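Local coordinates for hypothetical protein (Streptococcus pneumoniae, PDB 2HIY) that is of unknown function but belongs to the conserved bacterial DUF1697 family and folds into two four-stranded antiparallel sheets with flanking helices, at residues T32-E37 and V60-T65; A94-D99 and K103-Y108; V130-F133 and I138-G141. One frame throughout, in Å; residues are numbered along the deposited sequence.

Contact 1: residues T32-E37 and V60-T65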
loop_
_atom_site.group_PDB
_atom_site.type_symbol
_atom_site.label_atom_id
_atom_site.label_comp_id
_atom_site.label_asym_id
_atom_site.label_seq_id
_atom_site.Cartn_x
_atom_site.Cartn_y
_atom_site.Cartn_z
ATOM N N THR D 32 -30.768 -17.690 -3.898
ATOM C CA THR D 32 -31.783 -18.391 -4.687
ATOM C C THR D 32 -32.290 -19.575 -3.864
ATOM O O THR D 32 -33.510 -19.808 -3.768
ATOM C CB THR D 32 -31.215 -18.833 -6.063
ATOM O OG1 THR D 32 -30.784 -17.680 -6.787
ATOM C CG2 THR D 32 -32.278 -19.528 -6.912
ATOM N N ASN D 33 -31.373 -20.319 -3.250
ATOM C CA ASN D 33 -31.786 -21.428 -2.379
ATOM C C ASN D 33 -32.599 -20.948 -1.183
ATOM O O ASN D 33 -33.496 -21.670 -0.714
ATOM C CB ASN D 33 -30.547 -22.174 -1.896
ATOM C CG ASN D 33 -29.897 -22.989 -2.998
ATOM O OD1 ASN D 33 -30.498 -23.226 -4.052
ATOM N ND2 ASN D 33 -28.656 -23.435 -2.751
ATOM N N LEU D 34 -32.281 -19.760 -0.677
ATOM C CA LEU D 34 -33.012 -19.131 0.429
ATOM C C LEU D 34 -34.448 -18.792 0.026
ATOM O O LEU D 34 -35.304 -18.569 0.902
ATOM C CB LEU D 34 -32.264 -17.888 0.924
ATOM C CG LEU D 34 -32.729 -17.168 2.199
ATOM C CD1 LEU D 34 -32.592 -18.057 3.446
ATOM C CD2 LEU D 34 -31.969 -15.879 2.372
ATOM N N GLY D 35 -34.725 -18.733 -1.272
ATOM C CA GLY D 35 -36.072 -18.454 -1.764
ATOM C C GLY D 35 -36.261 -17.099 -2.451
ATOM O O GLY D 35 -37.392 -16.724 -2.797
ATOM N N LEU D 36 -35.173 -16.369 -2.659
ATOM C CA LEU D 36 -35.267 -15.082 -3.359
ATOM C C LEU D 36 -35.174 -15.370 -4.833
ATOM O O LEU D 36 -34.534 -16.348 -5.249
ATOM C CB LEU D 36 -34.143 -14.172 -2.911
ATOM C CG LEU D 36 -34.027 -13.988 -1.392
ATOM C CD1 LEU D 36 -33.015 -12.915 -1.042
ATOM C CD2 LEU D 36 -35.387 -13.694 -0.755
ATOM N N GLU D 37 -35.803 -14.529 -5.650
ATOM C CA GLU D 37 -35.906 -14.820 -7.074
ATOM C C GLU D 37 -35.163 -13.855 -7.958
ATOM O O GLU D 37 -34.960 -12.696 -7.601
ATOM C CB GLU D 37 -37.377 -14.847 -7.494
ATOM C CG GLU D 37 -38.194 -15.835 -6.706
ATOM C CD GLU D 37 -39.661 -15.832 -7.081
ATOM O OE1 GLU D 37 -39.964 -15.721 -8.281
ATOM O OE2 GLU D 37 -40.509 -15.938 -6.167
ATOM N N VAL D 60 -36.202 -9.310 5.931
ATOM C CA VAL D 60 -35.143 -8.833 6.825
ATOM C C VAL D 60 -34.731 -9.920 7.825
ATOM O O VAL D 60 -33.538 -10.141 8.054
ATOM C CB VAL D 60 -35.590 -7.540 7.541
ATOM C CG1 VAL D 60 -34.575 -7.124 8.629
ATOM C CG2 VAL D 60 -35.751 -6.408 6.524
ATOM N N GLU D 61 -35.701 -10.618 8.416
ATOM C CA GLU D 61 -35.367 -11.670 9.377
ATOM C C GLU D 61 -34.596 -12.805 8.689
ATOM O O GLU D 61 -33.609 -13.305 9.210
ATOM C CB GLU D 61 -36.636 -12.192 10.057
ATOM C CG GLU D 61 -36.441 -13.239 11.146
ATOM C CD GLU D 61 -37.785 -13.802 11.611
ATOM O OE1 GLU D 61 -38.830 -13.119 11.446
ATOM O OE2 GLU D 61 -37.796 -14.937 12.135
ATOM N N LYS D 62 -35.043 -13.185 7.494
ATOM C CA LYS D 62 -34.385 -14.269 6.791
ATOM C C LYS D 62 -32.965 -13.889 6.418
ATOM O O LYS D 62 -32.047 -14.710 6.499
ATOM C CB LYS D 62 -35.141 -14.642 5.516
ATOM C CG LYS D 62 -36.341 -15.528 5.779
ATOM C CD LYS D 62 -37.131 -15.776 4.496
ATOM C CE LYS D 62 -36.317 -16.596 3.494
ATOM N NZ LYS D 62 -37.156 -17.241 2.442
ATOM N N LEU D 63 -32.780 -12.641 5.980
ATOM C CA LEU D 63 -31.435 -12.198 5.596
ATOM C C LEU D 63 -30.515 -12.076 6.795
ATOM O O LEU D 63 -29.354 -12.435 6.732
ATOM C CB LEU D 63 -31.480 -10.900 4.793
ATOM C CG LEU D 63 -32.002 -11.070 3.371
ATOM C CD1 LEU D 63 -32.410 -9.722 2.795
ATOM C CD2 LEU D 63 -30.971 -11.735 2.492
ATOM N N GLU D 64 -31.032 -11.550 7.904
ATOM C CA GLU D 64 -30.235 -11.494 9.132
ATOM C C GLU D 64 -29.781 -12.883 9.555
ATOM O O GLU D 64 -28.605 -13.091 9.883
ATOM C CB GLU D 64 -31.026 -10.827 10.254
ATOM C CG GLU D 64 -31.114 -9.337 10.074
ATOM C CD GLU D 64 -32.084 -8.651 11.019
ATOM O OE1 GLU D 64 -32.919 -9.341 11.649
ATOM O OE2 GLU D 64 -32.012 -7.394 11.096
ATOM N N THR D 65 -30.690 -13.846 9.545
ATOM C CA THR D 65 -30.335 -15.214 9.904
ATOM C C THR D 65 -29.344 -15.798 8.899
ATOM O O THR D 65 -28.372 -16.466 9.265
ATOM C CB THR D 65 -31.600 -16.077 10.004
ATOM O OG1 THR D 65 -32.426 -15.523 11.041
ATOM C CG2 THR D 65 -31.265 -17.550 10.311
#
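K62 reaches over from helix 56-70 and lies against L34, the residue at the C-terminal end of helix 24-34. Its ammonium nitrogen NZ donates a hydrogen bond to L34 O at 2.8 Å. The donor stands almost in line with the carbonyl bond, with a C=O...N angle of 161°. The lysine chain is bent once, at chi3 (66°), and this bend turns NZ in toward the carbonyl. The same chain also makes an apolar contact. Its CE sits 3.9 Å from L34 CG, and the two side chains run past one another in opposite directions. L34 can reach across because its CG lies anti to the backbone N (chi1 -172°).

The closely packed part is the leucine cluster beside this bond. There L63 CD2 meets two leucine methyls, L34 CD2 at 4.3 Å and L36 CD1 at 4.2 Å. L63 and L36 are buried, and both also touch L31 of helix 24-34. F66 adds to the cover of L34, and F77 to that of L63. The other side is looser. K62 and L34 are partly exposed, and the lysine lies along the border of the contact.

G35 ends helix 24-34 with a positive phi, and G35 N bonds back to T32 O at 3.0 Å. The C-terminal end of a helix is the negative end of its dipole, so an ammonium group there is probably favoured. No other chain of the assembly touches either segment. The arrangement is a Schellman motif at a helix C-terminus, its last carbonyl held by a lysine from the neighbouring helix, beside a leucine cluster between two helices of an alpha/beta fold.

Contact 2: residues A94-D99 and K103-Y108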
loop_
_atom_site.group_PDB
_atom_site.type_symbol
_atom_site.label_atom_id
_atom_site.label_comp_id
_atom_site.label_asym_id
_atom_site.label_seq_id
_atom_site.Cartn_x
_atom_site.Cartn_y
_atom_site.Cartn_z
ATOM N N ALA D 94 -30.962 19.767 -6.068
ATOM C CA ALA D 94 -30.581 20.309 -7.380
ATOM C C ALA D 94 -29.087 20.153 -7.602
ATOM O O ALA D 94 -28.625 19.918 -8.739
ATOM C CB ALA D 94 -31.012 21.753 -7.500
ATOM N N TRP D 95 -28.305 20.200 -6.533
ATOM C CA TRP D 95 -26.852 20.110 -6.682
ATOM C C TRP D 95 -26.397 18.686 -6.959
ATOM O O TRP D 95 -25.264 18.464 -7.392
ATOM C CB TRP D 95 -26.155 20.689 -5.449
ATOM C CG TRP D 95 -26.657 20.157 -4.122
ATOM C CD1 TRP D 95 -27.551 20.772 -3.286
ATOM C CD2 TRP D 95 -26.248 18.954 -3.465
ATOM N NE1 TRP D 95 -27.738 20.014 -2.147
ATOM C CE2 TRP D 95 -26.951 18.898 -2.244
ATOM C CE3 TRP D 95 -25.366 17.909 -3.786
ATOM C CZ2 TRP D 95 -26.779 17.851 -1.327
ATOM C CZ3 TRP D 95 -25.212 16.872 -2.865
ATOM C CH2 TRP D 95 -25.924 16.852 -1.670
ATOM N N TRP D 96 -27.268 17.705 -6.734
ATOM C CA TRP D 96 -26.873 16.318 -6.917
ATOM C C TRP D 96 -26.543 16.003 -8.361
ATOM O O TRP D 96 -25.780 15.067 -8.633
ATOM C CB TRP D 96 -27.988 15.409 -6.402
ATOM C CG TRP D 96 -27.747 13.918 -6.440
ATOM C CD1 TRP D 96 -28.385 13.022 -7.219
ATOM C CD2 TRP D 96 -26.864 13.179 -5.584
ATOM N NE1 TRP D 96 -27.950 11.743 -6.933
ATOM C CE2 TRP D 96 -26.997 11.816 -5.952
ATOM C CE3 TRP D 96 -25.961 13.533 -4.572
ATOM C CZ2 TRP D 96 -26.306 10.798 -5.292
ATOM C CZ3 TRP D 96 -25.250 12.527 -3.946
ATOM C CH2 TRP D 96 -25.420 11.166 -4.316
ATOM N N SER D 97 -27.094 16.746 -9.307
ATOM C CA SER D 97 -26.768 16.483 -10.703
ATOM C C SER D 97 -25.562 17.276 -11.218
ATOM O O SER D 97 -25.099 17.025 -12.330
ATOM C CB SER D 97 -27.986 16.721 -11.602
ATOM O OG SER D 97 -28.408 18.060 -11.510
ATOM N N ARG D 98 -25.049 18.215 -10.418
ATOM C CA ARG D 98 -23.958 19.092 -10.846
ATOM C C ARG D 98 -22.577 18.444 -10.680
ATOM O O ARG D 98 -22.437 17.432 -9.984
ATOM C CB ARG D 98 -23.986 20.398 -10.056
ATOM C CG ARG D 98 -25.242 21.184 -10.276
ATOM C CD ARG D 98 -25.130 22.516 -9.543
ATOM N NE ARG D 98 -26.416 23.182 -9.707
ATOM C CZ ARG D 98 -27.194 23.597 -8.701
ATOM N NH1 ARG D 98 -26.756 23.542 -7.449
ATOM N NH2 ARG D 98 -28.384 24.102 -8.989
ATOM N N ASP D 99 -21.566 19.070 -11.280
ATOM C CA ASP D 99 -20.222 18.487 -11.357
ATOM C C ASP D 99 -19.373 18.769 -10.123
ATOM O O ASP D 99 -18.292 19.353 -10.212
ATOM C CB ASP D 99 -19.536 19.047 -12.608
ATOM C CG ASP D 99 -18.213 18.368 -12.916
ATOM O OD1 ASP D 99 -18.032 17.178 -12.556
ATOM O OD2 ASP D 99 -17.360 19.045 -13.533
ATOM N N LYS D 103 -19.496 12.992 -4.951
ATOM C CA LYS D 103 -20.879 12.873 -4.500
ATOM C C LYS D 103 -21.107 11.472 -3.998
ATOM O O LYS D 103 -20.844 10.532 -4.736
ATOM C CB LYS D 103 -21.848 13.202 -5.610
ATOM C CG LYS D 103 -21.779 14.671 -6.072
ATOM C CD LYS D 103 -22.761 14.988 -7.189
ATOM C CE LYS D 103 -22.348 14.297 -8.496
ATOM N NZ LYS D 103 -23.146 14.764 -9.673
ATOM N N ASP D 104 -21.565 11.342 -2.778
ATOM C CA ASP D 104 -21.831 10.049 -2.168
ATOM C C ASP D 104 -23.226 9.988 -1.598
ATOM O O ASP D 104 -23.765 11.012 -1.161
ATOM C CB ASP D 104 -20.803 9.792 -1.082
ATOM C CG ASP D 104 -19.396 9.772 -1.659
ATOM O OD1 ASP D 104 -19.091 8.847 -2.447
ATOM O OD2 ASP D 104 -18.601 10.707 -1.397
ATOM N N PHE D 105 -23.798 8.779 -1.588
ATOM C CA PHE D 105 -25.060 8.572 -0.903
ATOM C C PHE D 105 -24.772 7.607 0.242
ATOM O O PHE D 105 -24.206 6.539 0.009
ATOM C CB PHE D 105 -26.117 7.984 -1.827
ATOM C CG PHE D 105 -27.514 8.090 -1.267
ATOM C CD1 PHE D 105 -28.180 9.295 -1.309
ATOM C CD2 PHE D 105 -28.134 7.008 -0.662
ATOM C CE1 PHE D 105 -29.459 9.415 -0.809
ATOM C CE2 PHE D 105 -29.402 7.110 -0.176
ATOM C CZ PHE D 105 -30.074 8.329 -0.236
ATOM N N LEU D 106 -25.186 7.982 1.437
ATOM C CA LEU D 106 -25.014 7.141 2.624
ATOM C C LEU D 106 -26.349 6.446 2.884
ATOM O O LEU D 106 -27.259 7.052 3.452
ATOM C CB LEU D 106 -24.623 8.002 3.838
ATOM C CG LEU D 106 -23.215 8.623 3.828
ATOM C CD1 LEU D 106 -23.073 9.665 2.711
ATOM C CD2 LEU D 106 -22.961 9.320 5.155
ATOM N N PHE D 107 -26.476 5.195 2.431
ATOM C CA PHE D 107 -27.746 4.483 2.578
ATOM C C PHE D 107 -27.942 4.029 4.015
ATOM O O PHE D 107 -27.051 3.411 4.626
ATOM C CB PHE D 107 -27.770 3.225 1.726
ATOM C CG PHE D 107 -27.992 3.460 0.253
ATOM C CD1 PHE D 107 -29.285 3.528 -0.275
ATOM C CD2 PHE D 107 -26.905 3.526 -0.658
ATOM C CE1 PHE D 107 -29.499 3.703 -1.674
ATOM C CE2 PHE D 107 -27.118 3.685 -2.037
ATOM C CZ PHE D 107 -28.414 3.780 -2.526
ATOM N N TYR D 108 -29.116 4.322 4.569
ATOM C CA TYR D 108 -29.468 3.790 5.865
ATOM C C TYR D 108 -29.573 2.272 5.804
ATOM O O TYR D 108 -29.823 1.700 4.763
ATOM C CB TYR D 108 -30.787 4.397 6.325
ATOM C CG TYR D 108 -30.770 5.915 6.480
ATOM C CD1 TYR D 108 -29.653 6.590 6.991
ATOM C CD2 TYR D 108 -31.920 6.665 6.169
ATOM C CE1 TYR D 108 -29.674 8.010 7.151
ATOM C CE2 TYR D 108 -31.942 8.052 6.333
ATOM C CZ TYR D 108 -30.839 8.695 6.837
ATOM O OH TYR D 108 -30.908 10.079 7.016
#
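The indole of W96 meets strand 103-108 with the edge of its six-membered ring. D104 O lies near the ring plane, 3.5 Å from W96 CZ3. F105 N is also at this edge, 4.0 Å from W96 CH2. K103 CB approaches obliquely, 3.8 Å from W96 CZ3. W96 CH2 in turn lies at the edge of the F105 ring and touches F105 CB at 4.1 Å. F105 CD2 sits over one face of the F107 ring. Beyond the two segments, F139 and F174 both meet W96 edge-to-face. A94 O lies over one face of the R98 guanidinium group.

The polar half of the contact belongs to K103. Its side chain crosses that of W96 at a slant and bends at chi3 (-69°), which brings NZ to the end of the 3-10 turn 94-97. There NZ donates two hydrogen bonds, to W96 O at 2.8 Å and to R98 O at 2.8 Å. NZ stands 40° out of the W96 carbonyl plane and is tilted 30° from that of R98, so neither bond lies in plane. The strand neighbour D104 points away from the loop, and its carboxylate forms a salt bridge with K142.

Two backbone oxygens thus grip one ammonium group. D99 OD1 is 6.3 Å from K103 NZ, too far for a salt bridge, but its charge may add a mild attraction. The chemistry implies a loop fastened to the strand at two levels, by the indole edge set against the strand backbone and the CB atoms of K103 and F105, and by a lysine whose bonds to the loop go to main-chain carbonyls.

Contact 3: residues V130-F133 and I138-G141; sequences VLYF and IFWG
L131 and W140 stand side by side on one face of the hairpin and point the same way. The CD2 methyl of L131 lies over the face of the indole, 3.7 Å from the centroid of the W140 six-membered ring and 13° off its normal. This is a CH-pi contact. CG of the leucine lies between the backbone N and the carbonyl carbon (chi1 64°), and chi2 (91°) is off the staggered values; together they set CD2 over the ring. W140 NE1 hydrogen-bonds to E129.

F133 and I138 share this face, also side by side. I138 CD1 comes obliquely to the F133 ring, 3.8 Å from F133 CE1. L131 CD1 lies over one face of the same ring, off its centre. Helix 114-122 covers this face through V117, I118 and V121.

The other face carries Y132 and F139. Their side chains point the same way, and F139 CD2 lies at the edge of the tyrosine ring, 3.9 Å from Y132 CD2. V130 is beside them and touches W95.

The backbones are antiparallel. V130 pairs with G141 and Y132 with F139, each through two hydrogen bonds; G141 N to V130 O is 2.8 Å. The chemistry implies a hairpin held by paired backbone bonds, its L131, F133 and I138 packed on helix 114-122 and its V130, Y132 and F139 on the loop of W95 and W96.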
loop_
_atom_site.group_PDB
_atom_site.type_symbol
_atom_site.label_atom_id
_atom_site.label_comp_id
_atom_site.label_asym_id
_atom_site.label_seq_id
_atom_site.Cartn_x
_atom_site.Cartn_y
_atom_site.Cartn_z
ATOM N N VAL D 130 -21.946 19.932 1.092
ATOM C CA VAL D 130 -23.375 20.132 1.204
ATOM C C VAL D 130 -24.021 18.764 1.409
ATOM O O VAL D 130 -23.633 17.781 0.764
ATOM C CB VAL D 130 -23.936 20.826 -0.053
ATOM C CG1 VAL D 130 -23.682 19.974 -1.303
ATOM C CG2 VAL D 130 -25.425 21.159 0.126
ATOM N N LEU D 131 -24.989 18.676 2.309
ATOM C CA LEU D 131 -25.659 17.396 2.490
ATOM C C LEU D 131 -27.152 17.595 2.631
ATOM O O LEU D 131 -27.591 18.679 3.064
ATOM C CB LEU D 131 -25.057 16.570 3.656
ATOM C CG LEU D 131 -25.192 17.173 5.065
ATOM C CD1 LEU D 131 -26.485 16.711 5.763
ATOM C CD2 LEU D 131 -24.042 16.715 5.924
ATOM N N TYR D 132 -27.916 16.559 2.332
ATOM C CA TYR D 132 -29.357 16.621 2.425
ATOM C C TYR D 132 -29.855 15.282 2.946
ATOM O O TYR D 132 -29.460 14.247 2.428
ATOM C CB TYR D 132 -29.969 16.954 1.058
ATOM C CG TYR D 132 -31.471 17.105 1.095
ATOM C CD1 TYR D 132 -32.029 18.341 1.377
ATOM C CD2 TYR D 132 -32.324 16.022 0.883
ATOM C CE1 TYR D 132 -33.400 18.509 1.426
ATOM C CE2 TYR D 132 -33.709 16.177 0.958
ATOM C CZ TYR D 132 -34.212 17.426 1.240
ATOM O OH TYR D 132 -35.589 17.616 1.289
ATOM N N PHE D 133 -30.748 15.291 3.929
ATOM C CA PHE D 133 -31.276 14.062 4.491
ATOM C C PHE D 133 -32.451 13.591 3.660
ATOM O O PHE D 133 -33.520 14.215 3.706
ATOM C CB PHE D 133 -31.730 14.322 5.946
ATOM C CG PHE D 133 -30.594 14.625 6.870
ATOM C CD1 PHE D 133 -29.732 13.633 7.315
ATOM C CD2 PHE D 133 -30.383 15.926 7.304
ATOM C CE1 PHE D 133 -28.667 13.951 8.147
ATOM C CE2 PHE D 133 -29.318 16.231 8.157
ATOM C CZ PHE D 133 -28.456 15.220 8.573
ATOM N N ILE D 138 -28.477 9.688 3.093
ATOM C CA ILE D 138 -27.970 11.075 3.077
ATOM C C ILE D 138 -27.241 11.331 1.767
ATOM O O ILE D 138 -26.315 10.589 1.417
ATOM C CB ILE D 138 -26.970 11.320 4.234
ATOM C CG1 ILE D 138 -27.614 10.915 5.558
ATOM C CG2 ILE D 138 -26.541 12.800 4.273
ATOM C CD1 ILE D 138 -26.664 10.978 6.751
ATOM N N PHE D 139 -27.667 12.349 1.005
ATOM C CA PHE D 139 -26.874 12.836 -0.114
ATOM C C PHE D 139 -25.765 13.726 0.428
ATOM O O PHE D 139 -26.051 14.621 1.221
ATOM C CB PHE D 139 -27.730 13.727 -1.032
ATOM C CG PHE D 139 -28.991 13.082 -1.575
ATOM C CD1 PHE D 139 -28.955 12.424 -2.800
ATOM C CD2 PHE D 139 -30.226 13.191 -0.901
ATOM C CE1 PHE D 139 -30.119 11.864 -3.345
ATOM C CE2 PHE D 139 -31.373 12.627 -1.427
ATOM C CZ PHE D 139 -31.320 11.977 -2.671
ATOM N N TRP D 140 -24.524 13.543 -0.011
ATOM C CA TRP D 140 -23.435 14.348 0.562
ATOM C C TRP D 140 -22.429 14.655 -0.507
ATOM O O TRP D 140 -21.746 13.754 -1.051
ATOM C CB TRP D 140 -22.818 13.596 1.730
ATOM C CG TRP D 140 -22.024 14.388 2.700
ATOM C CD1 TRP D 140 -21.284 15.537 2.501
ATOM C CD2 TRP D 140 -21.886 14.070 4.084
ATOM N NE1 TRP D 140 -20.689 15.957 3.686
ATOM C CE2 TRP D 140 -21.053 15.064 4.673
ATOM C CE3 TRP D 140 -22.387 13.038 4.898
ATOM C CZ2 TRP D 140 -20.712 15.045 6.041
ATOM C CZ3 TRP D 140 -22.050 13.018 6.255
ATOM C CH2 TRP D 140 -21.223 14.025 6.806
ATOM N N GLY D 141 -22.357 15.935 -0.883
ATOM C CA GLY D 141 -21.506 16.390 -1.984
ATOM C C GLY D 141 -20.347 17.175 -1.410
ATOM O O GLY D 141 -20.506 17.931 -0.450
#

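In the fold
From the N terminus, contact 1 comes first. It closes a loop through strands 39-41 and 47-52 and ties helix 24-34 to helix 56-70 beside the first four-stranded sheet. Contact 2 follows and closes a short loop onto strand 102-108. Contact 3 closes the hairpin of strands 129-133 and 137-142. The three follow in series; none nests in or crosses another. Contacts 2 and 3 meet in the second sheet, where strands 102-108 and 137-142 are neighbours, and their centres are 6 Å apart. Contact 1 lies on the opposite side of the chain's centre, about 30 Å between centres from contact 2.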